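Local coordinates for devB protein (Vibrio cholerae O1 biovar eltor str. N16961, PDB 1Y89) that is of unproven function but probably acts as a 6-phosphogluconolactonase, hydrolysing 6-phosphogluconolactone in the pentose phosphate pathway, at residues H32-G37 with D133-G138; W66-C71 with E78-E83; T145-P150 with Q171-K176. All coordinates share one frame; numbering follows the deposited sequence.

Contact 1: H32-G37 with D133-G138; sequences HISLSG and DWILLG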
# COMPACT_ATOMS: atom_id res chain seq x y z
N HIS A 32 -0.36 17.12 10.46
CA HIS A 32 -0.30 16.69 11.86
C HIS A 32 -0.02 15.20 11.94
O HIS A 32 -0.83 14.36 11.44
CB HIS A 32 -1.59 17.08 12.56
CG HIS A 32 -1.73 18.56 12.69
ND1 HIS A 32 -1.04 19.28 13.65
CD2 HIS A 32 -2.40 19.47 11.94
CE1 HIS A 32 -1.32 20.57 13.51
NE2 HIS A 32 -2.15 20.71 12.48
N ILE A 33 1.12 14.89 12.56
CA ILE A 33 1.63 13.53 12.64
C ILE A 33 1.75 13.12 14.12
O ILE A 33 2.28 13.87 14.94
CB ILE A 33 2.97 13.37 11.90
CG1 ILE A 33 2.75 13.73 10.40
CG2 ILE A 33 3.57 11.89 12.07
CD1 ILE A 33 3.99 14.03 9.66
N SER A 34 1.22 11.95 14.44
CA SER A 34 1.32 11.42 15.79
C SER A 34 2.41 10.32 15.87
O SER A 34 2.38 9.34 15.10
CB SER A 34 -0.03 10.87 16.22
OG SER A 34 0.08 10.25 17.50
N LEU A 35 3.33 10.47 16.82
CA LEU A 35 4.48 9.58 16.94
C LEU A 35 4.33 8.61 18.10
O LEU A 35 3.92 9.01 19.17
CB LEU A 35 5.76 10.39 17.16
CG LEU A 35 6.16 11.38 16.05
CD1 LEU A 35 7.41 12.15 16.46
CD2 LEU A 35 6.44 10.59 14.73
N SER A 36 4.71 7.35 17.86
CA SER A 36 4.87 6.34 18.90
C SER A 36 6.37 6.32 19.26
O SER A 36 7.19 6.93 18.54
CB SER A 36 4.42 4.97 18.36
OG SER A 36 5.01 4.77 17.09
N GLY A 37 6.70 5.63 20.35
CA GLY A 37 8.08 5.41 20.72
C GLY A 37 8.42 3.94 20.48
O GLY A 37 7.60 3.15 20.02
N ASP A 133 -3.48 13.66 10.22
CA ASP A 133 -3.09 13.23 8.87
C ASP A 133 -2.48 11.85 8.92
O ASP A 133 -2.69 11.05 7.99
CB ASP A 133 -2.11 14.23 8.24
CG ASP A 133 -2.76 15.57 7.99
OD1 ASP A 133 -3.47 15.70 6.97
OD2 ASP A 133 -2.57 16.48 8.82
N TRP A 134 -1.76 11.54 10.00
CA TRP A 134 -1.02 10.29 10.07
C TRP A 134 -0.68 9.97 11.51
O TRP A 134 -0.12 10.82 12.25
CB TRP A 134 0.29 10.42 9.29
CG TRP A 134 0.97 9.08 8.96
CD1 TRP A 134 0.43 7.82 9.06
CD2 TRP A 134 2.28 8.92 8.41
NE1 TRP A 134 1.34 6.88 8.62
CE2 TRP A 134 2.49 7.53 8.20
CE3 TRP A 134 3.32 9.83 8.09
CZ2 TRP A 134 3.69 7.02 7.65
CZ3 TRP A 134 4.52 9.31 7.55
CH2 TRP A 134 4.69 7.92 7.34
N ILE A 135 -1.01 8.75 11.93
CA ILE A 135 -0.64 8.31 13.27
C ILE A 135 0.19 7.05 13.09
O ILE A 135 -0.29 6.06 12.48
CB ILE A 135 -1.91 8.03 14.15
CG1 ILE A 135 -2.80 9.31 14.24
CG2 ILE A 135 -1.51 7.52 15.56
CD1 ILE A 135 -4.06 9.12 15.14
N LEU A 136 1.40 7.08 13.64
CA LEU A 136 2.30 5.90 13.64
C LEU A 136 2.07 5.20 14.98
O LEU A 136 2.11 5.85 16.06
CB LEU A 136 3.78 6.35 13.60
CG LEU A 136 4.19 7.17 12.35
CD1 LEU A 136 5.75 7.31 12.33
CD2 LEU A 136 3.72 6.50 11.11
N LEU A 137 1.82 3.89 14.91
CA LEU A 137 1.44 3.12 16.10
C LEU A 137 2.33 1.92 16.26
O LEU A 137 2.87 1.40 15.26
CB LEU A 137 -0.03 2.65 16.01
CG LEU A 137 -1.02 3.82 16.04
CD1 LEU A 137 -2.42 3.28 15.65
CD2 LEU A 137 -1.06 4.46 17.47
N GLY A 138 2.49 1.50 17.52
CA GLY A 138 3.13 0.23 17.86
C GLY A 138 2.10 -0.84 18.18
O GLY A 138 0.89 -0.54 18.42
O HOH W 1 1.18 7.58 17.93
O HOH W 2 5.53 2.24 16.03
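Ile33 and Trp134 pair in register, as do Ser34 and Ile135, where strands 32-35 and 134-137 run parallel. Their axes approach to 4.7 Å at an angle of 9°. Ser34 takes both central bonds: its N donates to Trp134 O at 2.8 Å, and its O accepts from Leu136 N at 2.9 Å. At the start, Asp133 OD2 accepts from His32 N at 2.8 Å, on the anti side of the carboxylate and somewhat out of its plane. Asp133 OD1 forms a salt bridge with Lys185.

Ile33 and Trp134 put their side chains on one face of the sheet, where helix 10-25 packs on both. Ser34 and Ile135 lie on the other face. Ile135 CG2 packs 3.7 Å from Ser34 OG. That hydroxyl is anti to its backbone N (chi1 175°), beside the carbonyl carbon, where it is hydrogen-bonded to Lys176 NZ and to a water shared with Leu136 O. Leu35 CD2 meets Leu136 CD1 side by side at 4.1 Å. Past strand 32-35, a second water joins Ser36 OG to Leu137 O, weakly at the latter.

Both strands are central in the mixed sheet and end on the same side, as in a Rossmann-like alpha/beta fold.

Contact 2: W66-C71 with E78-E83; sequences WGDERC and ESNYGE. With PO4 (phosphate ion), chain C.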
# COMPACT_ATOMS: atom_id res chain seq x y z
N TRP A 66 2.32 13.15 20.08
CA TRP A 66 2.55 11.79 20.58
C TRP A 66 1.26 11.03 20.80
O TRP A 66 0.30 11.59 21.38
CB TRP A 66 3.41 11.82 21.86
CG TRP A 66 4.86 11.90 21.44
CD1 TRP A 66 5.75 10.86 21.32
CD2 TRP A 66 5.54 13.07 20.98
NE1 TRP A 66 6.93 11.32 20.82
CE2 TRP A 66 6.83 12.67 20.59
CE3 TRP A 66 5.17 14.43 20.84
CZ2 TRP A 66 7.79 13.59 20.11
CZ3 TRP A 66 6.11 15.34 20.35
CH2 TRP A 66 7.40 14.91 19.97
N GLY A 67 1.21 9.78 20.31
CA GLY A 67 0.03 8.94 20.61
C GLY A 67 -0.02 8.60 22.10
O GLY A 67 -1.07 8.37 22.69
N ASP A 68 1.15 8.55 22.73
CA ASP A 68 1.23 8.41 24.19
C ASP A 68 2.60 8.88 24.66
O ASP A 68 3.55 8.97 23.84
CB ASP A 68 0.93 6.93 24.66
CG ASP A 68 2.01 5.92 24.27
OD1 ASP A 68 2.48 5.94 23.10
OD2 ASP A 68 2.37 5.07 25.12
N GLU A 69 2.69 9.14 25.96
CA GLU A 69 3.90 9.60 26.59
C GLU A 69 3.92 9.06 28.02
O GLU A 69 2.87 8.98 28.66
CB GLU A 69 3.97 11.13 26.63
CG GLU A 69 5.26 11.72 27.25
CD GLU A 69 6.52 11.22 26.56
OE1 GLU A 69 7.03 10.12 26.94
OE2 GLU A 69 6.97 11.91 25.62
N ARG A 70 5.12 8.69 28.48
CA ARG A 70 5.36 8.25 29.83
C ARG A 70 5.42 9.48 30.74
O ARG A 70 5.99 10.53 30.38
CB ARG A 70 6.65 7.43 29.93
CG ARG A 70 6.58 6.05 29.24
CD ARG A 70 6.64 6.13 27.71
NE ARG A 70 6.84 4.79 27.10
CZ ARG A 70 8.00 4.13 27.05
NH1 ARG A 70 9.12 4.68 27.53
NH2 ARG A 70 8.05 2.92 26.49
N CYS A 71 4.81 9.38 31.91
CA CYS A 71 4.71 10.53 32.79
C CYS A 71 6.01 10.70 33.53
O CYS A 71 6.06 10.57 34.77
CB CYS A 71 3.49 10.42 33.74
SG CYS A 71 1.99 10.57 32.77
N GLU A 78 12.97 7.15 29.97
CA GLU A 78 11.67 6.58 29.64
C GLU A 78 10.78 7.55 28.84
O GLU A 78 9.67 7.22 28.50
CB GLU A 78 10.95 6.15 30.92
CG GLU A 78 11.51 4.85 31.54
CD GLU A 78 11.08 3.66 30.74
OE1 GLU A 78 9.86 3.33 30.77
OE2 GLU A 78 11.94 3.10 30.02
N SER A 79 11.28 8.74 28.53
CA SER A 79 10.48 9.72 27.77
C SER A 79 10.46 9.40 26.28
O SER A 79 11.54 9.28 25.66
CB SER A 79 11.05 11.13 27.94
OG SER A 79 10.22 12.05 27.27
N ASN A 80 9.27 9.27 25.69
CA ASN A 80 9.20 9.12 24.23
C ASN A 80 9.75 10.38 23.54
O ASN A 80 10.59 10.28 22.64
CB ASN A 80 7.76 8.84 23.74
CG ASN A 80 7.25 7.46 24.15
OD1 ASN A 80 8.04 6.52 24.39
ND2 ASN A 80 5.93 7.31 24.21
N TYR A 81 9.25 11.56 23.97
CA TYR A 81 9.76 12.82 23.42
C TYR A 81 11.27 12.91 23.56
O TYR A 81 11.97 13.30 22.62
CB TYR A 81 9.11 14.06 24.11
CG TYR A 81 9.90 15.32 23.85
CD1 TYR A 81 9.70 16.07 22.67
CD2 TYR A 81 10.88 15.75 24.75
CE1 TYR A 81 10.45 17.23 22.43
CE2 TYR A 81 11.63 16.90 24.51
CZ TYR A 81 11.43 17.61 23.35
OH TYR A 81 12.17 18.75 23.13
N GLY A 82 11.77 12.58 24.75
CA GLY A 82 13.20 12.68 25.06
C GLY A 82 14.05 11.91 24.05
O GLY A 82 15.09 12.40 23.58
N GLU A 83 13.61 10.70 23.70
CA GLU A 83 14.35 9.93 22.69
C GLU A 83 14.24 10.51 21.24
O GLU A 83 15.23 10.55 20.50
CB GLU A 83 13.95 8.45 22.74
CG GLU A 83 14.72 7.58 21.78
CD GLU A 83 14.98 6.18 22.35
OE1 GLU A 83 14.00 5.37 22.44
OE2 GLU A 83 16.16 5.92 22.72
P PO4 C . 5.25 0.58 25.59
O1 PO4 C . 3.80 1.01 25.70
O2 PO4 C . 5.28 -0.77 24.99
O3 PO4 C . 5.90 1.62 24.75
O4 PO4 C . 5.81 0.53 26.96
O HOH W 3 4.81 4.26 25.20
O HOH W 4 8.12 12.17 29.02
O HOH W 5 11.50 2.96 27.47
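Glu69 grips the start of helix 80-89 with both carboxylate oxygens. Glu69 OE1 accepts from Asn80 N at 2.7 Å and Glu69 OE2 from Tyr81 N at 2.8 Å, each through its syn lone pair. Glu69 CG stands anti to the backbone N (chi1 -178°) and the chain bends at chi2, which turns the carboxylate to the two amides. Glu69 OE1 also takes Arg70 N on its anti side. Ser79 is the N-cap, and its OG accepts from Gly82 N. Asn80 ND2 donates to Asp68 O at 2.9 Å, from above the carbonyl plane.

The charged contacts gather at Arg70. Arg70 NH1 donates to Glu78 O at 2.8 Å, nearly in the guanidinium plane. Glu78 OE1 lies 3.6 Å from Arg70 NH1, well out of that plane, a salt bridge of charge alone; OE1 is hydrogen-bonded to Gln171. Asn80 OD1 sits over one guanidinium face. Arg70 NH2 donates to phosphate O3 at 3.1 Å.

The aromatic contact is an offset edge-to-face pair, Tyr81 edge to Trp66 face, with planes at 71° and Tyr81 CD1 3.7 Å from Trp66 CH2.

The buried carboxylate takes three backbone N-H groups, two at the helix start, where the helix dipole would favour its negative charge. Glu78 O helps hold Arg70 beside the phosphate, consistent with a substrate-phosphate site, although the ion probably comes from the crystallisation liquor.

Contact 3: T145-P150 with Q171-K176; sequences TASLFP and QLRVSK. With PO4 (phosphate ion), chain C.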
# COMPACT_ATOMS: atom_id res chain seq x y z
N THR A 145 -1.75 -0.76 21.95
CA THR A 145 -1.20 0.26 21.06
C THR A 145 -1.37 1.59 21.81
O THR A 145 -2.18 1.69 22.75
CB THR A 145 -1.92 0.28 19.70
OG1 THR A 145 -1.21 1.12 18.79
CG2 THR A 145 -3.39 0.78 19.83
N ALA A 146 -0.59 2.61 21.44
CA ALA A 146 -0.47 3.81 22.27
C ALA A 146 -0.34 3.33 23.72
O ALA A 146 0.45 2.44 23.98
CB ALA A 146 -1.71 4.73 22.08
N SER A 147 -1.12 3.89 24.68
CA SER A 147 -1.13 3.32 26.05
C SER A 147 -2.54 2.84 26.39
O SER A 147 -3.05 3.03 27.53
CB SER A 147 -0.59 4.32 27.11
OG SER A 147 0.84 4.30 27.10
N LEU A 148 -3.16 2.24 25.37
CA LEU A 148 -4.46 1.61 25.46
C LEU A 148 -4.19 0.12 25.59
O LEU A 148 -3.81 -0.53 24.61
CB LEU A 148 -5.25 1.89 24.17
CG LEU A 148 -5.49 3.39 23.91
CD1 LEU A 148 -6.17 3.59 22.53
CD2 LEU A 148 -6.26 4.05 25.08
N PHE A 149 -4.38 -0.40 26.80
CA PHE A 149 -4.00 -1.78 27.13
C PHE A 149 -5.22 -2.69 27.16
O PHE A 149 -6.32 -2.23 27.51
CB PHE A 149 -3.27 -1.80 28.47
CG PHE A 149 -1.88 -1.19 28.41
CD1 PHE A 149 -0.80 -1.96 28.00
CD2 PHE A 149 -1.67 0.14 28.77
CE1 PHE A 149 0.49 -1.40 27.94
CE2 PHE A 149 -0.40 0.72 28.71
CZ PHE A 149 0.68 -0.04 28.27
N PRO A 150 -5.03 -3.98 26.83
CA PRO A 150 -6.15 -4.94 26.82
C PRO A 150 -6.84 -5.01 28.18
O PRO A 150 -6.18 -4.97 29.21
CB PRO A 150 -5.48 -6.29 26.48
CG PRO A 150 -3.98 -6.06 26.54
CD PRO A 150 -3.73 -4.59 26.45
N GLN A 171 3.38 2.27 35.85
CA GLN A 171 3.89 3.54 35.35
C GLN A 171 2.75 4.27 34.65
O GLN A 171 2.05 3.70 33.81
CB GLN A 171 5.02 3.28 34.34
CG GLN A 171 5.59 4.58 33.72
CD GLN A 171 6.39 4.30 32.48
OE1 GLN A 171 5.91 3.66 31.52
NE2 GLN A 171 7.66 4.70 32.51
N LEU A 172 2.57 5.55 34.99
CA LEU A 172 1.53 6.37 34.37
C LEU A 172 1.91 6.89 33.00
O LEU A 172 3.07 7.25 32.77
CB LEU A 172 1.18 7.55 35.28
CG LEU A 172 0.57 7.13 36.62
CD1 LEU A 172 0.39 8.36 37.48
CD2 LEU A 172 -0.75 6.35 36.43
N ARG A 173 0.92 6.90 32.08
CA ARG A 173 1.07 7.49 30.75
C ARG A 173 -0.13 8.38 30.45
O ARG A 173 -1.23 8.12 30.96
CB ARG A 173 1.04 6.39 29.67
CG ARG A 173 2.36 5.57 29.57
CD ARG A 173 2.22 4.24 30.23
NE ARG A 173 3.49 3.52 30.12
CZ ARG A 173 3.88 2.80 29.06
NH1 ARG A 173 3.08 2.65 28.01
NH2 ARG A 173 5.06 2.20 29.06
N VAL A 174 0.08 9.36 29.58
CA VAL A 174 -1.03 10.10 28.94
C VAL A 174 -1.14 9.54 27.53
O VAL A 174 -0.13 9.40 26.84
CB VAL A 174 -0.75 11.62 28.92
CG1 VAL A 174 -1.80 12.36 28.06
CG2 VAL A 174 -0.72 12.15 30.36
N SER A 175 -2.36 9.15 27.13
CA SER A 175 -2.55 8.52 25.84
C SER A 175 -3.65 9.20 25.05
O SER A 175 -4.62 9.69 25.64
CB SER A 175 -2.94 7.06 26.04
OG SER A 175 -2.97 6.34 24.80
N LYS A 176 -3.52 9.19 23.73
CA LYS A 176 -4.71 9.39 22.89
C LYS A 176 -5.73 8.31 23.23
O LYS A 176 -5.34 7.20 23.62
CB LYS A 176 -4.35 9.22 21.41
CG LYS A 176 -3.61 10.42 20.82
CD LYS A 176 -3.50 10.25 19.27
CE LYS A 176 -2.89 11.47 18.54
NZ LYS A 176 -1.53 11.91 19.00
P PO4 C . 5.25 0.58 25.59
O1 PO4 C . 3.80 1.01 25.70
O2 PO4 C . 5.28 -0.77 24.99
O3 PO4 C . 5.90 1.62 24.75
O4 PO4 C . 5.81 0.53 26.96
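Ser147 and Ser175 come closest, CA to CA at 5.4 Å, where loop 145-150 passes strand 172-176 with their touching parts running 110° apart. The loop follows parallel strand 134-137 of the alpha/beta fold. Strand 172-176 belongs to the antiparallel part of the same mixed sheet, so the contact ties the loop to that part.

One hydrogen bond runs from the loop backbone to a strand side chain. Ser147 N donates to Ser175 OG at 3.1 Å. Ser175 OG stands anti to its own backbone N (chi1 -172°) and donates a hydrogen bond to Lys176 O at 2.8 Å. This hydroxyl therefore accepts from the loop and donates back to its own strand. Ala146 CB packs against the same oxygen, and Leu148 CD2 lies 3.6 Å from Lys176 O.

Arg173 carries the rest. Its side chain bends at chi2, and CB, CG and CD run past Ser147 OG. Arg173 NH1 donates to Ser147 OG at 2.9 Å, slightly tilted from the guanidinium plane. Ser147 OG is also bonded to Asp68. Phe149 meets the guanidinium with its ring edge: CZ is 3.6 Å from Arg173 NH1, and the two planes stand 57° apart. The Phe149 ring also stacks on His144, which hydrogen-bonds the phosphate.

On its other side the guanidinium is held by Gln171. NE and NH2 both donate to Gln171 OE1, side-on and close to the guanidinium plane, which should limit its rotation. The phosphate probably comes from the crystallisation liquor, but its place is consistent with a substrate-phosphate site. Two nearly straight bonds reach it: Arg173 NH1 to phosphate O1 at 2.9 Å, and Arg173 NH2 to phosphate O4 at 2.8 Å.

All three contacts reach one mixed sheet, in which strands 31-35, 62-70 and 172-176 are successive neighbours. Contact 1 lies near the centre of the chain. The centres of contacts 2 and 3 are about 12 and 14 Å from its own, and about 11 Å from each other. Along the chain, contact 2 is nested inside the loop closed by contact 1, and contact 3 follows both. A probable hydrogen bond from Gly67 N to Leu35 O joins contacts 1 and 2. Another, between Gly138 O and Thr145 OG1, joins 1 and 3. Contacts 2 and 3 both touch the same phosphate, consistent with a shared substrate pocket.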